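Local structure of conserved domain protein (Porphyromonas gingivalis, 3PNN) at residues A[13-18]-A[57-62]; A[62-67]-A[77-82]. The protein probably acts as a glycosyltransferase that takes part in forming glycosidic linkages, using a Rossmann-like alpha/beta/alpha domain. All coordinates share one frame; numbering follows the deposited sequence.

Both contacts draw on the helix 60-71 of the Rossmann-like domain, and their centres lie about 9 Å apart. Contact 1 sets the start of this helix against the glycine-rich loop that follows strand 7-11; contact 2 lays its next turns on strand 77-81, and Glu62 belongs to both. They also touch directly. His57 CE1 lies 3.4 Å from Phe81 CG, in a stack of the two rings, and Ala13 CB comes within 3.2 Å of Gln82 OE1. In related sugar-nucleotide enzymes the loop after the first strand receives the nucleotide, so contact 1 is probably the one nearer the active site.

Contact 1 of 2, residues A[13-18]-A[57-62]; sequences AGMGSR and HSFEKE
A phenylalanine ring lies mainly against main chain: one face of Phe59 covers the Met15-Gly16 peptide. Gly16 CA stands 3.9 Å from the ring centroid, 26° off the normal, in a CH-pi contact. Met15 C sits above the middle of the same face, while Gly16 N is displaced toward the rim, 3.6 Å from Phe59 CE2. Having no side chain, Gly16 lets the ring settle this closely, its CA 3.5 Å from Phe59 CD2. The ring also meets Ala13 O, which approaches the edge near the ring plane, 3.6 Å from Phe59 CE2, where the slightly positive C-H rim should suit a carbonyl oxygen. Selenomethionine Met15 adds its CB, 4.0 Å from Phe59 CE1, before its chain bends away.

The loop 13-18 follows strand 7-11 and carries the sequence AGMGSR, which resembles the glycine-rich signature of sugar nucleotidyltransferases and other enzymes with this Rossmann-like fold; a nucleotide-binding role is therefore plausible, though unproven here. Across from it, Phe59 holds the N-cap position of helix 60-71. Its CG lies between the backbone N and the carbonyl carbon (chi1 60°), which swings the ring from the helix start onto the loop, and Leu22 packs on it as well. A water molecule makes the polar link between the segments, donating a hydrogen bond to Ser17 O and accepting one from Ser58 OG, 2.7 Å away. On the helix side, His57 ND1 donates to Glu60 OE1 over 3.2 Å; the acceptor is close to the imidazole plane, but the bond reaches it from above the carboxylate plane. Within the loop region, Ser17 OG hydrogen-bonds to Tyr19 N and Ser21 OG, and Lys23 NZ to Gly14 O.

Contact 2 of 2, residues A[62-67]-A[77-82]; sequences EFREKI and VELVFQ
Leu79 of strand 77-81 divides its two methyl groups between two neighbouring side chains of helix 60-71: CD1 goes to Arg64 and CD2 to Phe63. The bond from its CA to CB points toward the helix, and the isobutyl group continues that way. Of the three residues it has the most surface buried by the contact, followed by Arg64 and then Phe63.

Arg64 applies the flat of its guanidinium. Leu79 CD1 lies over the centre of one face, 3.8 Å from Arg64 CZ, and the aliphatic part joins in through Arg64 CG, 3.9 Å from Leu79 CD1. The chain runs extended from CG to NE, then turns at the last torsion (chi4 -82°), which presents the face rather than the rim to the leucine. The charge is met within the helix, since NE forms a salt bridge with Glu60 OE2, one turn earlier; this pairing probably holds the flat group in place over the methyl while the arginine stays at the protein surface.

Here the helix packs on the sheet inside a beta-alpha-beta unit of the Rossmann-like domain: strand 50-55, helix 60-71 and strand 77-81 follow one another, and the two strands pair in parallel. Phe63, on the buried side, reaches from the helix toward both strands. Its CE2 is 3.8 Å from Leu79 CD2, and the methyl meets the ring obliquely. Ile67 CB sits over the middle of one face of this ring, 4.1 Å above its plane, and Phe53 of strand 50-55 packs edge-to-face with it. Leu68 touches both Phe63 and Leu79, continuing the apolar layer along the helix. Around this point the helix includes a wider pi-type turn at residues 63-67.

Contact 1 of 2, residues A[13-18]-A[57-62]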
# COMPACT_ATOMS: atom_id res chain seq x y z
N ALA A 13 7.68 3.32 5.81
CA ALA A 13 8.65 4.39 5.90
C ALA A 13 8.06 5.61 6.62
O ALA A 13 8.79 6.47 7.10
CB ALA A 13 9.16 4.76 4.52
N GLY A 14 6.73 5.66 6.70
CA GLY A 14 6.04 6.77 7.33
C GLY A 14 5.77 6.58 8.82
O GLY A 14 5.10 7.42 9.43
N MSE A 15 6.29 5.50 9.41
CA MSE A 15 6.00 5.16 10.81
C MSE A 15 6.79 5.91 11.87
O MSE A 15 6.55 5.72 13.06
CB MSE A 15 6.23 3.68 11.07
CG MSE A 15 5.88 2.79 9.95
SE MSE A 15 4.82 1.38 10.65
CE MSE A 15 3.25 2.56 10.94
N GLY A 16 7.76 6.71 11.45
CA GLY A 16 8.57 7.43 12.40
C GLY A 16 7.96 8.78 12.74
O GLY A 16 7.15 9.32 11.98
N SER A 17 8.32 9.31 13.90
CA SER A 17 7.97 10.67 14.27
C SER A 17 8.96 11.62 13.59
O SER A 17 9.80 11.19 12.80
CB SER A 17 8.08 10.84 15.78
OG SER A 17 9.44 10.84 16.15
N ARG A 18 8.87 12.91 13.88
CA ARG A 18 9.80 13.85 13.24
C ARG A 18 11.03 14.14 14.09
O ARG A 18 11.73 15.13 13.86
CB ARG A 18 9.07 15.14 12.84
CG ARG A 18 7.89 14.88 11.92
CD ARG A 18 7.42 16.11 11.17
NE ARG A 18 6.36 15.76 10.23
CZ ARG A 18 5.79 16.61 9.38
NH1 ARG A 18 4.83 16.20 8.56
NH2 ARG A 18 6.17 17.88 9.36
N HIS A 57 16.27 5.06 8.64
CA HIS A 57 17.25 4.85 9.69
C HIS A 57 16.87 5.58 10.98
O HIS A 57 17.20 5.11 12.07
CB HIS A 57 18.64 5.29 9.24
CG HIS A 57 19.27 4.38 8.23
ND1 HIS A 57 19.69 3.10 8.55
CD2 HIS A 57 19.55 4.56 6.92
CE1 HIS A 57 20.20 2.53 7.47
NE2 HIS A 57 20.13 3.39 6.47
N SER A 58 16.19 6.71 10.85
CA SER A 58 15.83 7.53 12.02
C SER A 58 14.98 6.80 13.07
O SER A 58 14.95 7.21 14.23
CB SER A 58 15.12 8.82 11.58
OG SER A 58 13.78 8.57 11.20
N PHE A 59 14.31 5.73 12.68
CA PHE A 59 13.54 4.96 13.66
C PHE A 59 13.85 3.46 13.61
O PHE A 59 13.06 2.64 14.06
CB PHE A 59 12.03 5.24 13.56
CG PHE A 59 11.41 4.90 12.22
CD1 PHE A 59 10.79 3.69 12.02
CD2 PHE A 59 11.41 5.83 11.18
CE1 PHE A 59 10.18 3.38 10.80
CE2 PHE A 59 10.82 5.53 9.96
CZ PHE A 59 10.20 4.30 9.77
N GLU A 60 15.03 3.13 13.10
CA GLU A 60 15.40 1.73 12.94
C GLU A 60 15.52 1.03 14.29
O GLU A 60 15.04 -0.09 14.46
CB GLU A 60 16.71 1.63 12.17
CG GLU A 60 17.30 0.25 12.12
CD GLU A 60 18.68 0.24 11.47
OE1 GLU A 60 19.20 1.34 11.16
OE2 GLU A 60 19.23 -0.86 11.27
N LYS A 61 16.16 1.68 15.25
CA LYS A 61 16.37 1.04 16.55
C LYS A 61 15.05 0.58 17.17
O LYS A 61 14.92 -0.57 17.61
CB LYS A 61 17.13 1.95 17.52
CG LYS A 61 17.45 1.28 18.85
CD LYS A 61 18.14 2.24 19.81
CE LYS A 61 18.33 1.61 21.19
NZ LYS A 61 19.04 2.53 22.13
N GLU A 62 14.07 1.48 17.23
CA GLU A 62 12.80 1.11 17.84
C GLU A 62 12.02 0.16 16.96
O GLU A 62 11.28 -0.69 17.47
CB GLU A 62 11.98 2.36 18.19
CG GLU A 62 12.73 3.24 19.20
CD GLU A 62 11.86 4.29 19.87
OE1 GLU A 62 10.89 4.77 19.25
OE2 GLU A 62 12.17 4.66 21.03
O HOH W 1 11.84 9.10 13.03

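Contact 2 of 2, residues A[62-67]-A[77-82]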
# COMPACT_ATOMS: atom_id res chain seq x y z
N GLU A 62 14.07 1.48 17.23
CA GLU A 62 12.80 1.11 17.84
C GLU A 62 12.02 0.16 16.96
O GLU A 62 11.28 -0.69 17.47
CB GLU A 62 11.98 2.36 18.19
CG GLU A 62 12.73 3.24 19.20
CD GLU A 62 11.86 4.29 19.87
OE1 GLU A 62 10.89 4.77 19.25
OE2 GLU A 62 12.17 4.66 21.03
N PHE A 63 12.18 0.27 15.64
CA PHE A 63 11.48 -0.66 14.76
C PHE A 63 11.96 -2.08 15.06
O PHE A 63 11.17 -3.01 15.17
CB PHE A 63 11.70 -0.32 13.28
CG PHE A 63 10.67 -0.94 12.36
CD1 PHE A 63 9.51 -0.25 12.04
CD2 PHE A 63 10.86 -2.22 11.84
CE1 PHE A 63 8.54 -0.81 11.21
CE2 PHE A 63 9.90 -2.79 11.00
CZ PHE A 63 8.75 -2.09 10.69
N ARG A 64 13.28 -2.24 15.19
CA ARG A 64 13.83 -3.55 15.50
C ARG A 64 13.35 -4.03 16.87
O ARG A 64 12.97 -5.18 17.03
CB ARG A 64 15.36 -3.52 15.45
CG ARG A 64 15.96 -3.29 14.04
CD ARG A 64 17.49 -3.21 14.13
NE ARG A 64 18.13 -3.04 12.82
CZ ARG A 64 18.39 -4.04 11.99
NH1 ARG A 64 18.04 -5.28 12.33
NH2 ARG A 64 18.99 -3.81 10.82
N GLU A 65 13.35 -3.13 17.85
CA GLU A 65 12.98 -3.51 19.22
C GLU A 65 11.51 -3.87 19.38
O GLU A 65 11.17 -4.86 20.04
CB GLU A 65 13.28 -2.35 20.18
CG GLU A 65 14.75 -2.08 20.43
CD GLU A 65 14.95 -0.88 21.34
OE1 GLU A 65 13.94 -0.31 21.82
OE2 GLU A 65 16.12 -0.50 21.57
N LYS A 66 10.64 -3.06 18.79
CA LYS A 66 9.21 -3.16 19.08
C LYS A 66 8.43 -3.91 18.01
O LYS A 66 7.35 -4.43 18.29
CB LYS A 66 8.60 -1.75 19.24
CG LYS A 66 9.03 -0.98 20.50
CD LYS A 66 8.40 0.42 20.49
CE LYS A 66 8.33 1.05 21.87
NZ LYS A 66 9.68 1.32 22.43
N ILE A 67 8.94 -3.94 16.79
CA ILE A 67 8.18 -4.57 15.70
C ILE A 67 8.79 -5.87 15.18
O ILE A 67 8.12 -6.90 15.13
CB ILE A 67 7.90 -3.56 14.57
CG1 ILE A 67 7.06 -2.39 15.13
CG2 ILE A 67 7.21 -4.25 13.38
CD1 ILE A 67 6.54 -1.43 14.08
N VAL A 77 12.24 -11.99 7.85
CA VAL A 77 12.00 -10.55 7.76
C VAL A 77 13.27 -9.83 7.34
O VAL A 77 14.35 -10.23 7.71
CB VAL A 77 11.51 -9.95 9.08
CG1 VAL A 77 10.21 -10.60 9.53
CG2 VAL A 77 12.57 -10.08 10.17
N GLU A 78 13.12 -8.76 6.56
CA GLU A 78 14.27 -7.97 6.14
C GLU A 78 13.88 -6.49 6.13
O GLU A 78 12.74 -6.15 5.78
CB GLU A 78 14.77 -8.41 4.75
CG GLU A 78 15.78 -7.43 4.16
CD GLU A 78 16.67 -8.02 3.07
OE1 GLU A 78 16.33 -9.09 2.50
OE2 GLU A 78 17.72 -7.40 2.77
N LEU A 79 14.83 -5.63 6.51
CA LEU A 79 14.64 -4.18 6.43
C LEU A 79 15.40 -3.58 5.25
O LEU A 79 16.54 -3.94 4.98
CB LEU A 79 15.14 -3.50 7.71
CG LEU A 79 14.49 -3.95 9.01
CD1 LEU A 79 15.10 -3.18 10.19
CD2 LEU A 79 12.98 -3.74 8.94
N VAL A 80 14.73 -2.67 4.53
CA VAL A 80 15.39 -1.79 3.58
C VAL A 80 15.09 -0.35 3.97
O VAL A 80 14.17 -0.11 4.75
CB VAL A 80 15.01 -2.06 2.10
CG1 VAL A 80 15.38 -3.50 1.72
CG2 VAL A 80 13.50 -1.79 1.82
N PHE A 81 15.87 0.59 3.47
CA PHE A 81 15.83 1.95 4.00
C PHE A 81 15.57 3.02 2.95
O PHE A 81 16.30 3.10 1.95
CB PHE A 81 17.14 2.26 4.75
CG PHE A 81 17.37 1.35 5.91
CD1 PHE A 81 16.88 1.66 7.16
CD2 PHE A 81 18.04 0.14 5.73
CE1 PHE A 81 17.07 0.79 8.24
CE2 PHE A 81 18.24 -0.72 6.79
CZ PHE A 81 17.75 -0.39 8.05
N GLN A 82 14.57 3.85 3.18
CA GLN A 82 14.29 4.97 2.27
C GLN A 82 14.98 6.21 2.78
O GLN A 82 14.61 6.73 3.83
CB GLN A 82 12.78 5.23 2.16
CG GLN A 82 12.45 6.41 1.22
CD GLN A 82 10.99 6.87 1.32
OE1 GLN A 82 10.39 6.85 2.39
NE2 GLN A 82 10.44 7.31 0.19